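Local coordinates for protein FimX (Pseudomonas aeruginosa PAO1, PDB 3HV8), which is an EAL-domain protein, a member of a TIM-barrel-like family, whose EAL domain holds the ligand C2E in this model, at residues F181-I194 / L214-P228. Numbering follows the deposited sequence.
Sequences FNALKHLTVQFIKI and LIAELHEQQKLSIVP
The ammonium of K223 is held from two directions: NZ donates 2.8 Å to V189 O, lying in the carbonyl plane, and also to a water that the carbonyls of L184 and L187 bind in turn. A bend at chi2 (-52°) lets CB and CG lie on I192 CG1 while NZ reaches the loop ahead of strand 191-194. The contact lies at the N-terminal ends of the two parallel strands of a beta-alpha-beta unit of the barrel-like EAL fold, 191-194 and 224-227, joined through helix 205-220. Four backbone bonds zip the strands together: Q190 O accepts L224 N, L224 O takes I192 N, I192 O takes I226 N, and I226 O takes I194 N at 3.0 Å. A second water links Q190 O to the carbonyl of Q222, the C-prime residue of the Schellman motif that ends the helix.

On the helix-facing side, L218 CD2 wedges between I192 CG2 (3.7 Å) and CE1 of the F181 ring (3.6 Å), while its CD1 and CD2 of L214 both rest on I194 CG2. E217, with CG anti to its backbone N (chi1 -175°), lays that methylene over one face of the F181 ring, 3.6 Å from the centroid, a CH-pi contact; Q221 NE2 donates to its OE2, which lies in the plane of the Q221 amide and is met almost end-on. The ring also meets F174 edge-to-face.

On the other face, L224 CD1 sits over the F191 ring, 4.0 Å from the centroid, and I226 CD1 reaches F191 CD1. K193, near the bound C2E, extends past I226 toward a salt bridge with E52 and a hydrogen bond to Q248, its CE passing 3.7 Å from P228 CB.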
loop_
_atom_site.group_PDB
_atom_site.type_symbol
_atom_site.label_atom_id
_atom_site.label_comp_id
_atom_site.label_asym_id
_atom_site.label_seq_id
_atom_site.Cartn_x
_atom_site.Cartn_y
_atom_site.Cartn_z
ATOM N N PHE A 181 -10.844 -10.744 10.356
ATOM C CA PHE A 181 -10.216 -11.944 9.818
ATOM C C PHE A 181 -11.070 -12.699 8.788
ATOM O O PHE A 181 -10.541 -13.493 8.009
ATOM C CB PHE A 181 -9.724 -12.854 10.958
ATOM C CG PHE A 181 -8.529 -12.301 11.666
ATOM C CD1 PHE A 181 -7.248 -12.633 11.249
ATOM C CD2 PHE A 181 -8.678 -11.401 12.705
ATOM C CE1 PHE A 181 -6.133 -12.099 11.880
ATOM C CE2 PHE A 181 -7.561 -10.851 13.342
ATOM C CZ PHE A 181 -6.284 -11.213 12.924
ATOM N N ASN A 182 -12.370 -12.424 8.766
ATOM C CA ASN A 182 -13.264 -13.107 7.833
ATOM C C ASN A 182 -12.873 -12.821 6.389
ATOM O O ASN A 182 -12.901 -13.695 5.526
ATOM C CB ASN A 182 -14.717 -12.688 8.045
ATOM C CG ASN A 182 -15.338 -13.301 9.284
ATOM O OD1 ASN A 182 -16.473 -12.982 9.640
ATOM N ND2 ASN A 182 -14.604 -14.184 9.943
ATOM N N ALA A 183 -12.513 -11.577 6.120
ATOM C CA ALA A 183 -12.161 -11.194 4.762
ATOM C C ALA A 183 -11.024 -12.044 4.205
ATOM O O ALA A 183 -11.012 -12.357 3.012
ATOM C CB ALA A 183 -11.791 -9.719 4.723
ATOM N N LEU A 184 -10.091 -12.430 5.068
ATOM C CA LEU A 184 -8.912 -13.191 4.656
ATOM C C LEU A 184 -9.243 -14.614 4.180
ATOM O O LEU A 184 -8.433 -15.254 3.511
ATOM C CB LEU A 184 -7.874 -13.214 5.785
ATOM C CG LEU A 184 -7.571 -11.823 6.354
ATOM C CD1 LEU A 184 -6.435 -11.901 7.357
ATOM C CD2 LEU A 184 -7.246 -10.834 5.240
ATOM N N LYS A 185 -10.441 -15.092 4.503
ATOM C CA LYS A 185 -10.904 -16.402 4.015
ATOM C C LYS A 185 -11.134 -16.399 2.502
ATOM O O LYS A 185 -11.289 -17.458 1.871
ATOM C CB LYS A 185 -12.202 -16.809 4.710
ATOM C CG LYS A 185 -12.137 -16.928 6.224
ATOM C CD LYS A 185 -13.552 -16.916 6.798
ATOM C CE LYS A 185 -13.568 -17.119 8.303
ATOM N NZ LYS A 185 -14.964 -17.254 8.813
ATOM N N HIS A 186 -11.151 -15.207 1.915
ATOM C CA HIS A 186 -11.622 -15.049 0.543
ATOM C C HIS A 186 -10.565 -14.521 -0.397
ATOM O O HIS A 186 -10.684 -14.684 -1.604
ATOM C CB HIS A 186 -12.809 -14.089 0.515
ATOM C CG HIS A 186 -13.960 -14.542 1.353
ATOM N ND1 HIS A 186 -14.885 -15.458 0.899
ATOM C CD2 HIS A 186 -14.339 -14.212 2.608
ATOM C CE1 HIS A 186 -15.783 -15.674 1.842
ATOM N NE2 HIS A 186 -15.473 -14.933 2.891
ATOM N N LEU A 187 -9.536 -13.884 0.158
ATOM C CA LEU A 187 -8.585 -13.111 -0.627
ATOM C C LEU A 187 -7.230 -13.791 -0.680
ATOM O O LEU A 187 -6.909 -14.613 0.179
ATOM C CB LEU A 187 -8.441 -11.712 -0.035
ATOM C CG LEU A 187 -9.774 -10.979 0.145
ATOM C CD1 LEU A 187 -9.597 -9.646 0.860
ATOM C CD2 LEU A 187 -10.493 -10.788 -1.198
ATOM N N THR A 188 -6.435 -13.446 -1.685
ATOM C CA THR A 188 -5.087 -13.964 -1.855
ATOM C C THR A 188 -4.146 -12.819 -1.486
ATOM O O THR A 188 -3.878 -11.922 -2.290
ATOM C CB THR A 188 -4.856 -14.421 -3.296
ATOM O OG1 THR A 188 -5.897 -15.347 -3.660
ATOM C CG2 THR A 188 -3.520 -15.082 -3.470
ATOM N N VAL A 189 -3.701 -12.808 -0.237
ATOM C CA VAL A 189 -2.847 -11.728 0.235
ATOM C C VAL A 189 -1.754 -12.299 1.121
ATOM O O VAL A 189 -1.960 -13.283 1.841
ATOM C CB VAL A 189 -3.641 -10.638 0.987
ATOM C CG1 VAL A 189 -4.672 -9.975 0.075
ATOM C CG2 VAL A 189 -4.312 -11.219 2.215
ATOM N N GLN A 190 -0.585 -11.684 1.056
ATOM C CA GLN A 190 0.556 -12.160 1.820
ATOM C C GLN A 190 0.892 -11.215 2.968
ATOM O O GLN A 190 1.468 -11.648 3.971
ATOM C CB GLN A 190 1.773 -12.329 0.917
ATOM C CG GLN A 190 1.597 -13.386 -0.184
ATOM C CD GLN A 190 0.895 -12.838 -1.398
ATOM O OE1 GLN A 190 0.812 -11.626 -1.586
ATOM N NE2 GLN A 190 0.367 -13.728 -2.227
ATOM N N PHE A 191 0.552 -9.937 2.826
ATOM C CA PHE A 191 0.903 -8.940 3.838
ATOM C C PHE A 191 -0.362 -8.326 4.403
ATOM O O PHE A 191 -1.328 -8.073 3.659
ATOM C CB PHE A 191 1.731 -7.781 3.246
ATOM C CG PHE A 191 3.045 -8.192 2.600
ATOM C CD1 PHE A 191 4.248 -8.099 3.296
ATOM C CD2 PHE A 191 3.085 -8.569 1.263
ATOM C CE1 PHE A 191 5.457 -8.445 2.673
ATOM C CE2 PHE A 191 4.278 -8.905 0.643
ATOM C CZ PHE A 191 5.470 -8.839 1.341
ATOM N N ILE A 192 -0.348 -8.010 5.695
ATOM C CA ILE A 192 -1.461 -7.303 6.315
ATOM C C ILE A 192 -0.904 -6.127 7.096
ATOM O O ILE A 192 -0.075 -6.307 8.018
ATOM C CB ILE A 192 -2.269 -8.213 7.267
ATOM C CG1 ILE A 192 -2.889 -9.406 6.520
ATOM C CG2 ILE A 192 -3.337 -7.408 7.981
ATOM C CD1 ILE A 192 -4.001 -9.004 5.512
ATOM N N LYS A 193 -1.338 -4.925 6.723
ATOM C CA LYS A 193 -0.820 -3.707 7.313
ATOM C C LYS A 193 -1.911 -3.202 8.223
ATOM O O LYS A 193 -3.009 -2.859 7.774
ATOM C CB LYS A 193 -0.484 -2.696 6.225
ATOM C CG LYS A 193 0.180 -1.422 6.723
ATOM C CD LYS A 193 0.605 -0.575 5.533
ATOM C CE LYS A 193 1.514 0.528 5.989
ATOM N NZ LYS A 193 1.838 1.427 4.843
ATOM N N ILE A 194 -1.635 -3.190 9.522
ATOM C CA ILE A 194 -2.675 -2.841 10.473
ATOM C C ILE A 194 -2.885 -1.332 10.560
ATOM O O ILE A 194 -1.995 -0.541 10.241
ATOM C CB ILE A 194 -2.422 -3.455 11.875
ATOM C CG1 ILE A 194 -1.267 -2.751 12.592
ATOM C CG2 ILE A 194 -2.195 -4.975 11.769
ATOM C CD1 ILE A 194 -1.167 -3.144 14.067
ATOM N N LEU A 214 -3.541 -9.030 17.992
ATOM C CA LEU A 214 -3.807 -8.844 16.572
ATOM C C LEU A 214 -2.658 -9.414 15.748
ATOM O O LEU A 214 -2.872 -10.199 14.812
ATOM C CB LEU A 214 -3.982 -7.359 16.293
ATOM C CG LEU A 214 -4.356 -6.948 14.886
ATOM C CD1 LEU A 214 -5.667 -7.609 14.504
ATOM C CD2 LEU A 214 -4.484 -5.435 14.817
ATOM N N ILE A 215 -1.442 -9.010 16.089
ATOM C CA ILE A 215 -0.241 -9.535 15.458
ATOM C C ILE A 215 -0.173 -11.056 15.577
ATOM O O ILE A 215 0.107 -11.748 14.594
ATOM C CB ILE A 215 1.023 -8.851 16.042
ATOM C CG1 ILE A 215 1.028 -7.368 15.652
ATOM C CG2 ILE A 215 2.289 -9.567 15.591
ATOM C CD1 ILE A 215 2.100 -6.536 16.345
ATOM N N ALA A 216 -0.468 -11.586 16.763
ATOM C CA ALA A 216 -0.366 -13.021 16.959
ATOM C C ALA A 216 -1.334 -13.781 16.060
ATOM O O ALA A 216 -0.985 -14.818 15.487
ATOM C CB ALA A 216 -0.611 -13.371 18.414
ATOM N N GLU A 217 -2.545 -13.254 15.913
ATOM C CA GLU A 217 -3.532 -13.928 15.090
ATOM C C GLU A 217 -3.211 -13.856 13.594
ATOM O O GLU A 217 -3.443 -14.816 12.861
ATOM C CB GLU A 217 -4.946 -13.422 15.375
ATOM C CG GLU A 217 -6.001 -14.205 14.592
ATOM C CD GLU A 217 -5.935 -15.704 14.858
ATOM O OE1 GLU A 217 -5.567 -16.086 15.990
ATOM O OE2 GLU A 217 -6.250 -16.501 13.943
ATOM N N LEU A 218 -2.662 -12.726 13.148
ATOM C CA LEU A 218 -2.187 -12.633 11.768
ATOM C C LEU A 218 -1.120 -13.686 11.481
ATOM O O LEU A 218 -1.144 -14.348 10.442
ATOM C CB LEU A 218 -1.615 -11.252 11.497
ATOM C CG LEU A 218 -2.663 -10.157 11.381
ATOM C CD1 LEU A 218 -1.996 -8.782 11.406
ATOM C CD2 LEU A 218 -3.489 -10.372 10.119
ATOM N N HIS A 219 -0.181 -13.829 12.408
ATOM C CA HIS A 219 0.867 -14.819 12.242
ATOM C C HIS A 219 0.324 -16.258 12.266
ATOM O O HIS A 219 0.788 -17.091 11.507
ATOM C CB HIS A 219 1.974 -14.598 13.265
ATOM C CG HIS A 219 2.687 -13.301 13.073
ATOM N ND1 HIS A 219 3.612 -12.809 13.969
ATOM C CD2 HIS A 219 2.576 -12.365 12.099
ATOM C CE1 HIS A 219 4.063 -11.644 13.541
ATOM N NE2 HIS A 219 3.434 -11.341 12.417
ATOM N N GLU A 220 -0.656 -16.529 13.118
ATOM C CA GLU A 220 -1.293 -17.841 13.090
ATOM C C GLU A 220 -1.817 -18.126 11.691
ATOM O O GLU A 220 -1.749 -19.257 11.211
ATOM C CB GLU A 220 -2.414 -17.943 14.119
ATOM C CG GLU A 220 -1.930 -17.919 15.556
ATOM C CD GLU A 220 -1.026 -19.088 15.886
ATOM O OE1 GLU A 220 -1.128 -20.137 15.213
ATOM O OE2 GLU A 220 -0.210 -18.952 16.821
ATOM N N GLN A 221 -2.317 -17.084 11.032
ATOM C CA GLN A 221 -2.871 -17.211 9.685
ATOM C C GLN A 221 -1.781 -17.093 8.610
ATOM O O GLN A 221 -2.073 -17.034 7.414
ATOM C CB GLN A 221 -3.966 -16.159 9.436
ATOM C CG GLN A 221 -5.080 -16.157 10.458
ATOM C CD GLN A 221 -5.844 -17.447 10.420
ATOM O OE1 GLN A 221 -5.972 -18.068 9.361
ATOM N NE2 GLN A 221 -6.352 -17.876 11.572
ATOM N N GLN A 222 -0.523 -17.072 9.048
ATOM C CA GLN A 222 0.638 -17.070 8.162
ATOM C C GLN A 222 0.686 -15.827 7.265
ATOM O O GLN A 222 1.182 -15.870 6.142
ATOM C CB GLN A 222 0.712 -18.365 7.354
ATOM C CG GLN A 222 1.124 -19.550 8.223
ATOM C CD GLN A 222 0.374 -20.809 7.882
ATOM O OE1 GLN A 222 0.166 -21.672 8.738
ATOM N NE2 GLN A 222 -0.061 -20.918 6.633
ATOM N N LYS A 223 0.191 -14.718 7.798
ATOM C CA LYS A 223 0.281 -13.428 7.120
ATOM C C LYS A 223 1.415 -12.619 7.712
ATOM O O LYS A 223 1.616 -12.617 8.934
ATOM C CB LYS A 223 -1.016 -12.650 7.277
ATOM C CG LYS A 223 -2.276 -13.384 6.796
ATOM C CD LYS A 223 -2.121 -13.898 5.382
ATOM C CE LYS A 223 -3.463 -14.441 4.866
ATOM N NZ LYS A 223 -3.315 -15.050 3.536
ATOM N N LEU A 224 2.166 -11.950 6.849
ATOM C CA LEU A 224 3.214 -11.032 7.299
ATOM C C LEU A 224 2.614 -9.734 7.809
ATOM O O LEU A 224 1.912 -9.041 7.076
ATOM C CB LEU A 224 4.167 -10.719 6.153
ATOM C CG LEU A 224 4.846 -11.947 5.537
ATOM C CD1 LEU A 224 5.354 -11.648 4.145
ATOM C CD2 LEU A 224 5.976 -12.369 6.451
ATOM N N SER A 225 2.888 -9.388 9.060
ATOM C CA SER A 225 2.365 -8.150 9.622
ATOM C C SER A 225 3.241 -6.941 9.302
ATOM O O SER A 225 4.471 -7.011 9.352
ATOM C CB SER A 225 2.217 -8.289 11.137
ATOM O OG SER A 225 3.447 -8.691 11.737
ATOM N N ILE A 226 2.592 -5.839 8.949
ATOM C CA ILE A 226 3.277 -4.556 8.808
ATOM C C ILE A 226 2.589 -3.591 9.761
ATOM O O ILE A 226 1.369 -3.440 9.727
ATOM C CB ILE A 226 3.164 -3.981 7.379
ATOM C CG1 ILE A 226 3.689 -4.984 6.344
ATOM C CG2 ILE A 226 3.891 -2.650 7.317
ATOM C CD1 ILE A 226 3.415 -4.586 4.875
ATOM N N VAL A 227 3.359 -2.947 10.634
ATOM C CA VAL A 227 2.781 -1.969 11.544
ATOM C C VAL A 227 3.317 -0.591 11.227
ATOM O O VAL A 227 4.519 -0.343 11.321
ATOM C CB VAL A 227 3.083 -2.302 13.014
ATOM C CG1 VAL A 227 2.411 -1.298 13.921
ATOM C CG2 VAL A 227 2.569 -3.699 13.335
ATOM N N PRO A 228 2.435 0.317 10.822
ATOM C CA PRO A 228 2.867 1.651 10.429
ATOM C C PRO A 228 2.733 2.670 11.563
ATOM O O PRO A 228 2.398 2.316 12.700
ATOM C CB PRO A 228 1.868 1.986 9.318
ATOM C CG PRO A 228 0.592 1.390 9.831
ATOM C CD PRO A 228 0.999 0.107 10.554
HETATM O O HOH W 1 -5.964 -14.606 2.772
HETATM O O HOH W 2 2.255 -14.320 4.034
#